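Local atomic coordinates of MupZ (Pseudomonas fluorescens, PDB entry 6FXD), a protein that probably acts as an epoxide hydrolase, working with a Rieske oxygenase to build the oxygen heterocycles of the antibiotic mupirocin. Residues E54-Y60 against R72-S76; L113-R117 against Q126-L130. One frame throughout, in Å; residues are numbered along the deposited sequence.

Contact 1: E54-Y60 against R72-S76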
loop_
_atom_site.group_PDB
_atom_site.type_symbol
_atom_site.label_atom_id
_atom_site.label_comp_id
_atom_site.label_asym_id
_atom_site.label_seq_id
_atom_site.Cartn_x
_atom_site.Cartn_y
_atom_site.Cartn_z
ATOM N N GLU A 54 -9.203 3.631 27.703
ATOM C CA GLU A 54 -8.249 4.224 26.768
ATOM C C GLU A 54 -8.926 4.521 25.437
ATOM O O GLU A 54 -9.372 3.579 24.754
ATOM C CB GLU A 54 -7.078 3.280 26.525
ATOM C CG GLU A 54 -6.260 2.964 27.775
ATOM C CD GLU A 54 -5.270 1.834 27.551
ATOM O OE1 GLU A 54 -4.970 1.513 26.363
ATOM O OE2 GLU A 54 -4.784 1.277 28.560
ATOM N N PRO A 55 -8.957 5.780 24.993
ATOM C CA PRO A 55 -9.574 6.084 23.691
ATOM C C PRO A 55 -8.936 5.358 22.529
ATOM O O PRO A 55 -9.632 5.032 21.559
ATOM C CB PRO A 55 -9.385 7.608 23.559
ATOM C CG PRO A 55 -9.157 8.090 24.930
ATOM C CD PRO A 55 -8.450 6.996 25.657
ATOM N N GLY A 56 -7.636 5.095 22.600
ATOM C CA GLY A 56 -6.907 4.460 21.528
ATOM C C GLY A 56 -7.001 2.954 21.472
ATOM O O GLY A 56 -6.481 2.344 20.535
ATOM N N CYS A 57 -7.640 2.309 22.442
ATOM C CA CYS A 57 -7.725 0.854 22.465
ATOM C C CYS A 57 -9.007 0.393 21.774
ATOM O O CYS A 57 -10.108 0.775 22.178
ATOM C CB CYS A 57 -7.648 0.304 23.889
ATOM S SG CYS A 57 -7.705 -1.516 23.879
ATOM N N LEU A 58 -8.857 -0.417 20.725
ATOM C CA LEU A 58 -9.983 -0.937 19.960
ATOM C C LEU A 58 -10.394 -2.346 20.364
ATOM O O LEU A 58 -11.559 -2.713 20.182
ATOM C CB LEU A 58 -9.640 -0.937 18.468
ATOM C CG LEU A 58 -9.145 0.393 17.895
ATOM C CD1 LEU A 58 -8.705 0.221 16.437
ATOM C CD2 LEU A 58 -10.203 1.477 18.017
ATOM N N TYR A 59 -9.460 -3.157 20.856
ATOM C CA TYR A 59 -9.751 -4.527 21.249
ATOM C C TYR A 59 -8.736 -4.935 22.306
ATOM O O TYR A 59 -7.555 -4.616 22.184
ATOM C CB TYR A 59 -9.602 -5.457 20.047
ATOM C CG TYR A 59 -10.067 -6.866 20.281
ATOM C CD1 TYR A 59 -9.215 -7.819 20.837
ATOM C CD2 TYR A 59 -11.344 -7.268 19.906
ATOM C CE1 TYR A 59 -9.630 -9.118 21.050
ATOM C CE2 TYR A 59 -11.764 -8.564 20.105
ATOM C CZ TYR A 59 -10.906 -9.487 20.675
ATOM O OH TYR A 59 -11.325 -10.779 20.878
ATOM N N TYR A 60 -9.195 -5.640 23.339
ATOM C CA TYR A 60 -8.293 -6.083 24.403
ATOM C C TYR A 60 -8.909 -7.351 24.988
ATOM O O TYR A 60 -9.919 -7.276 25.702
ATOM C CB TYR A 60 -8.160 -4.993 25.458
ATOM C CG TYR A 60 -7.094 -5.208 26.503
ATOM C CD1 TYR A 60 -5.750 -4.943 26.236
ATOM C CD2 TYR A 60 -7.440 -5.631 27.783
ATOM C CE1 TYR A 60 -4.783 -5.103 27.227
ATOM C CE2 TYR A 60 -6.490 -5.814 28.756
ATOM C CZ TYR A 60 -5.170 -5.541 28.491
ATOM O OH TYR A 60 -4.256 -5.733 29.499
ATOM N N ARG A 72 -4.612 -10.234 23.200
ATOM C CA ARG A 72 -4.656 -9.603 21.880
ATOM C C ARG A 72 -5.036 -8.145 22.118
ATOM O O ARG A 72 -6.136 -7.862 22.598
ATOM C CB ARG A 72 -5.691 -10.298 20.995
ATOM C CG ARG A 72 -5.627 -9.865 19.519
ATOM C CD ARG A 72 -6.900 -10.150 18.725
ATOM N NE ARG A 72 -7.359 -11.514 18.965
ATOM C CZ ARG A 72 -8.486 -12.035 18.485
ATOM N NH1 ARG A 72 -9.292 -11.311 17.718
ATOM N NH2 ARG A 72 -8.814 -13.283 18.785
ATOM N N GLU A 73 -4.114 -7.225 21.838
ATOM C CA GLU A 73 -4.292 -5.806 22.102
ATOM C C GLU A 73 -4.231 -5.074 20.773
ATOM O O GLU A 73 -3.200 -5.106 20.102
ATOM C CB GLU A 73 -3.175 -5.308 23.013
ATOM C CG GLU A 73 -2.818 -6.268 24.149
ATOM C CD GLU A 73 -1.735 -5.747 25.079
ATOM O OE1 GLU A 73 -1.278 -4.597 24.885
ATOM O OE2 GLU A 73 -1.333 -6.503 25.992
ATOM N N VAL A 74 -5.309 -4.400 20.403
ATOM C CA VAL A 74 -5.385 -3.688 19.130
ATOM C C VAL A 74 -5.578 -2.209 19.423
ATOM O O VAL A 74 -6.523 -1.835 20.132
ATOM C CB VAL A 74 -6.507 -4.241 18.235
ATOM C CG1 VAL A 74 -6.491 -3.514 16.901
ATOM C CG2 VAL A 74 -6.333 -5.757 18.038
ATOM N N TYR A 75 -4.693 -1.368 18.878
ATOM C CA TYR A 75 -4.705 0.066 19.125
ATOM C C TYR A 75 -4.835 0.808 17.804
ATOM O O TYR A 75 -4.379 0.330 16.767
ATOM C CB TYR A 75 -3.419 0.521 19.844
ATOM C CG TYR A 75 -3.224 -0.229 21.143
ATOM C CD1 TYR A 75 -3.895 0.158 22.302
ATOM C CD2 TYR A 75 -2.411 -1.355 21.201
ATOM C CE1 TYR A 75 -3.748 -0.548 23.483
ATOM C CE2 TYR A 75 -2.262 -2.068 22.369
ATOM C CZ TYR A 75 -2.916 -1.657 23.518
ATOM O OH TYR A 75 -2.767 -2.370 24.683
ATOM N N SER A 76 -5.454 1.986 17.841
ATOM C CA SER A 76 -5.687 2.697 16.587
ATOM C C SER A 76 -4.396 3.187 15.935
ATOM O O SER A 76 -4.392 3.430 14.722
ATOM C CB SER A 76 -6.704 3.825 16.776
ATOM O OG SER A 76 -6.273 4.724 17.772
HETATM O O HOH W 1 -1.500 -5.413 28.646
#

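Contact 2: L113-R117 against Q126-L130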
loop_
_atom_site.group_PDB
_atom_site.type_symbol
_atom_site.label_atom_id
_atom_site.label_comp_id
_atom_site.label_asym_id
_atom_site.label_seq_id
_atom_site.Cartn_x
_atom_site.Cartn_y
_atom_site.Cartn_z
ATOM N N LEU A 113 5.596 1.327 13.639
ATOM C CA LEU A 113 6.514 0.526 14.440
ATOM C C LEU A 113 7.816 1.274 14.709
ATOM O O LEU A 113 8.443 1.063 15.754
ATOM C CB LEU A 113 6.778 -0.827 13.781
ATOM C CG LEU A 113 5.963 -2.015 14.324
ATOM C CD1 LEU A 113 4.490 -1.653 14.442
ATOM C CD2 LEU A 113 6.143 -3.268 13.477
ATOM N N ASP A 114 8.241 2.138 13.779
ATOM C CA ASP A 114 9.401 2.991 14.031
ATOM C C ASP A 114 9.233 3.807 15.309
ATOM O O ASP A 114 10.222 4.093 15.992
ATOM C CB ASP A 114 9.637 3.924 12.837
ATOM C CG ASP A 114 10.219 3.202 11.626
ATOM O OD1 ASP A 114 10.669 2.048 11.765
ATOM O OD2 ASP A 114 10.222 3.797 10.527
ATOM N N LYS A 115 7.998 4.190 15.647
ATOM C CA LYS A 115 7.738 4.956 16.866
ATOM C C LYS A 115 7.770 4.097 18.120
ATOM O O LYS A 115 7.802 4.655 19.228
ATOM C CB LYS A 115 6.388 5.670 16.760
ATOM C CG LYS A 115 6.249 6.578 15.537
ATOM C CD LYS A 115 4.803 7.043 15.344
ATOM C CE LYS A 115 4.659 7.844 14.051
ATOM N NZ LYS A 115 3.259 8.288 13.777
ATOM N N LEU A 116 7.783 2.771 17.973
ATOM C CA LEU A 116 7.720 1.846 19.093
ATOM C C LEU A 116 9.049 1.175 19.418
ATOM O O LEU A 116 9.199 0.664 20.533
ATOM C CB LEU A 116 6.673 0.752 18.801
ATOM C CG LEU A 116 5.227 1.226 18.601
ATOM C CD1 LEU A 116 4.302 0.101 18.168
ATOM C CD2 LEU A 116 4.711 1.905 19.878
ATOM N N ARG A 117 10.006 1.146 18.477
ATOM C CA ARG A 117 11.225 0.366 18.687
ATOM C C ARG A 117 12.038 0.886 19.870
ATOM O O ARG A 117 12.663 0.101 20.593
ATOM C CB ARG A 117 12.057 0.301 17.402
ATOM C CG ARG A 117 11.362 -0.489 16.299
ATOM C CD ARG A 117 12.182 -0.573 15.021
ATOM N NE ARG A 117 11.497 -1.332 13.967
ATOM C CZ ARG A 117 11.605 -2.648 13.772
ATOM N NH1 ARG A 117 12.383 -3.387 14.550
ATOM N NH2 ARG A 117 10.936 -3.227 12.782
ATOM N N GLN A 126 9.305 -8.896 19.243
ATOM C CA GLN A 126 9.377 -9.376 17.869
ATOM C C GLN A 126 8.491 -8.463 17.031
ATOM O O GLN A 126 7.264 -8.480 17.175
ATOM C CB GLN A 126 8.897 -10.824 17.780
ATOM C CG GLN A 126 9.820 -11.854 18.419
ATOM C CD GLN A 126 9.745 -11.880 19.935
ATOM O OE1 GLN A 126 8.663 -11.993 20.518
ATOM N NE2 GLN A 126 10.902 -11.788 20.583
ATOM N N PHE A 127 9.110 -7.644 16.175
ATOM C CA PHE A 127 8.402 -6.643 15.389
ATOM C C PHE A 127 8.093 -7.224 14.015
ATOM O O PHE A 127 9.012 -7.605 13.283
ATOM C CB PHE A 127 9.253 -5.384 15.231
ATOM C CG PHE A 127 9.331 -4.533 16.484
ATOM C CD1 PHE A 127 8.243 -3.779 16.899
ATOM C CD2 PHE A 127 10.509 -4.460 17.228
ATOM C CE1 PHE A 127 8.321 -2.987 18.042
ATOM C CE2 PHE A 127 10.588 -3.671 18.383
ATOM C CZ PHE A 127 9.496 -2.926 18.778
ATOM N N PHE A 128 6.806 -7.296 13.666
ATOM C CA PHE A 128 6.345 -7.804 12.372
ATOM C C PHE A 128 5.732 -6.627 11.620
ATOM O O PHE A 128 4.699 -6.091 12.041
ATOM C CB PHE A 128 5.285 -8.885 12.580
ATOM C CG PHE A 128 5.840 -10.219 12.994
ATOM C CD1 PHE A 128 6.164 -10.482 14.318
ATOM C CD2 PHE A 128 6.023 -11.214 12.051
ATOM C CE1 PHE A 128 6.659 -11.728 14.700
ATOM C CE2 PHE A 128 6.520 -12.460 12.414
ATOM C CZ PHE A 128 6.851 -12.715 13.737
ATOM N N GLU A 129 6.367 -6.227 10.510
ATOM C CA GLU A 129 5.891 -5.088 9.729
ATOM C C GLU A 129 4.814 -5.536 8.746
ATOM O O GLU A 129 5.064 -6.384 7.878
ATOM C CB GLU A 129 7.057 -4.401 9.017
ATOM C CG GLU A 129 7.994 -3.717 9.999
ATOM C CD GLU A 129 9.072 -2.859 9.346
ATOM O OE1 GLU A 129 9.150 -2.809 8.097
ATOM O OE2 GLU A 129 9.852 -2.233 10.099
ATOM N N LEU A 130 3.621 -4.963 8.881
ATOM C CA LEU A 130 2.477 -5.319 8.047
ATOM C C LEU A 130 2.660 -4.709 6.659
ATOM O O LEU A 130 2.811 -3.490 6.533
ATOM C CB LEU A 130 1.200 -4.780 8.696
ATOM C CG LEU A 130 -0.073 -5.100 7.916
ATOM C CD1 LEU A 130 -0.434 -6.580 8.004
ATOM C CD2 LEU A 130 -1.234 -4.244 8.415
HETATM O O HOH W 2 9.669 -0.302 12.114
HETATM O O HOH W 3 11.111 -6.283 12.209
#

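Contact 1: E54-Y60 against R72-S76
G56 O meets S76 N at 2.9 Å, and from this bond strand 57-60 runs antiparallel to strand 72-75. V74 O takes two amides at once, a firm bond from L58 N at 2.8 Å and a weak one from Y59 N; in return V74 N gives a nearly straight bond to Y59 O, with 171° at the hydrogen.

Side-chain packing divides between the two faces. Y59 and V74 touch through their CB atoms at 3.8 Å, while the bent chain of R72 lays its guanidinium almost parallel to the Y59 ring, the planes 11° apart, with the phenol OH over one guanidinium face, toward its rim; R72 NH1 itself bonds to A141 of the second subunit. On the side of C57, Y60, E73 and Y75, the C57 sulfur approaches the Y75 ring obliquely, 4.9 Å from SG to the ring centroid, and Y60 runs alongside E73.

Polar ends on that side are joined through one carboxylate. Y75 OH donates to E73 OE1 at 2.7 Å from above the carboxylate plane, and a water links E73 OE2 to Y60 OH, lying at the edge of the Y60 ring. E54, held by N87 and H84, brings OE1 to the edge of the Y75 ring.

The double pairing of L58 and Y59 with V74, which shifts the register by one, is a classic beta bulge, here in the hairpin of strands 57-65 and 68-75.

Contact 2: L113-R117 against Q126-L130
With CG opposite its carbonyl carbon (chi1 -67°) and the chain extended out to NE, R117 sweeps across F127, whose own chi1 of -75° tips its ring toward the loop. The two side chains run antiparallel alongside one another. R117 CG rests over one ring face, a CH-pi contact with 4.0 Å from CG to the F127 centroid; farther along, F127 CB and CG lie over one face of the guanidinium, toward its rim, and R117 NH1 comes within 3.4 Å of F127 CD2. L113 CG closes on F127 CD1 at 3.9 Å and L116 CB reaches F127 CE1, so both leucines and the arginine border the ring.

This is a loop folded back onto a sheet strand: the chain from L113, the last residue of helix 110-113, to R117 packs on strand 126-135, which lies outermost in the sheet of its own chain and pairs with a strand of the second subunit. Were F127 replaced by alanine, the loss of the ring would probably leave a gap beside L113 and L116 and deprive the R117 chain of the surface it lies on.

Beyond the ring, R117 NH2 forms a salt bridge to E129 OE2 at 3.1 Å, meeting OE2 on its anti side but tilted out of the carboxylate plane; E129 OE1 is paired with R110. One water accepts from R117 NE and lies near both D114 OD1 and E129 OE2. A second accepts from R117 NH2 and donates to F127 O.

How the contacts relate
Read from the N terminus, the chain lays down strand 24-31 and helix 37-51 before contact 1 closes a short hairpin, bringing strand 68-75 back along strand 57-65. Helix 78-94 and strand 100-108 follow, and only then does contact 2 fold the segment after helix 110-113 onto strand 126-135. The two closures are in series, neither nested nor crossed. They sit at different places on one mixed sheet, contact 1 between an outermost strand and its neighbour, contact 2 against the other outermost strand, with centres about 16 Å apart. Both outermost strands pair with the second subunit, so the sheet continues across the interface.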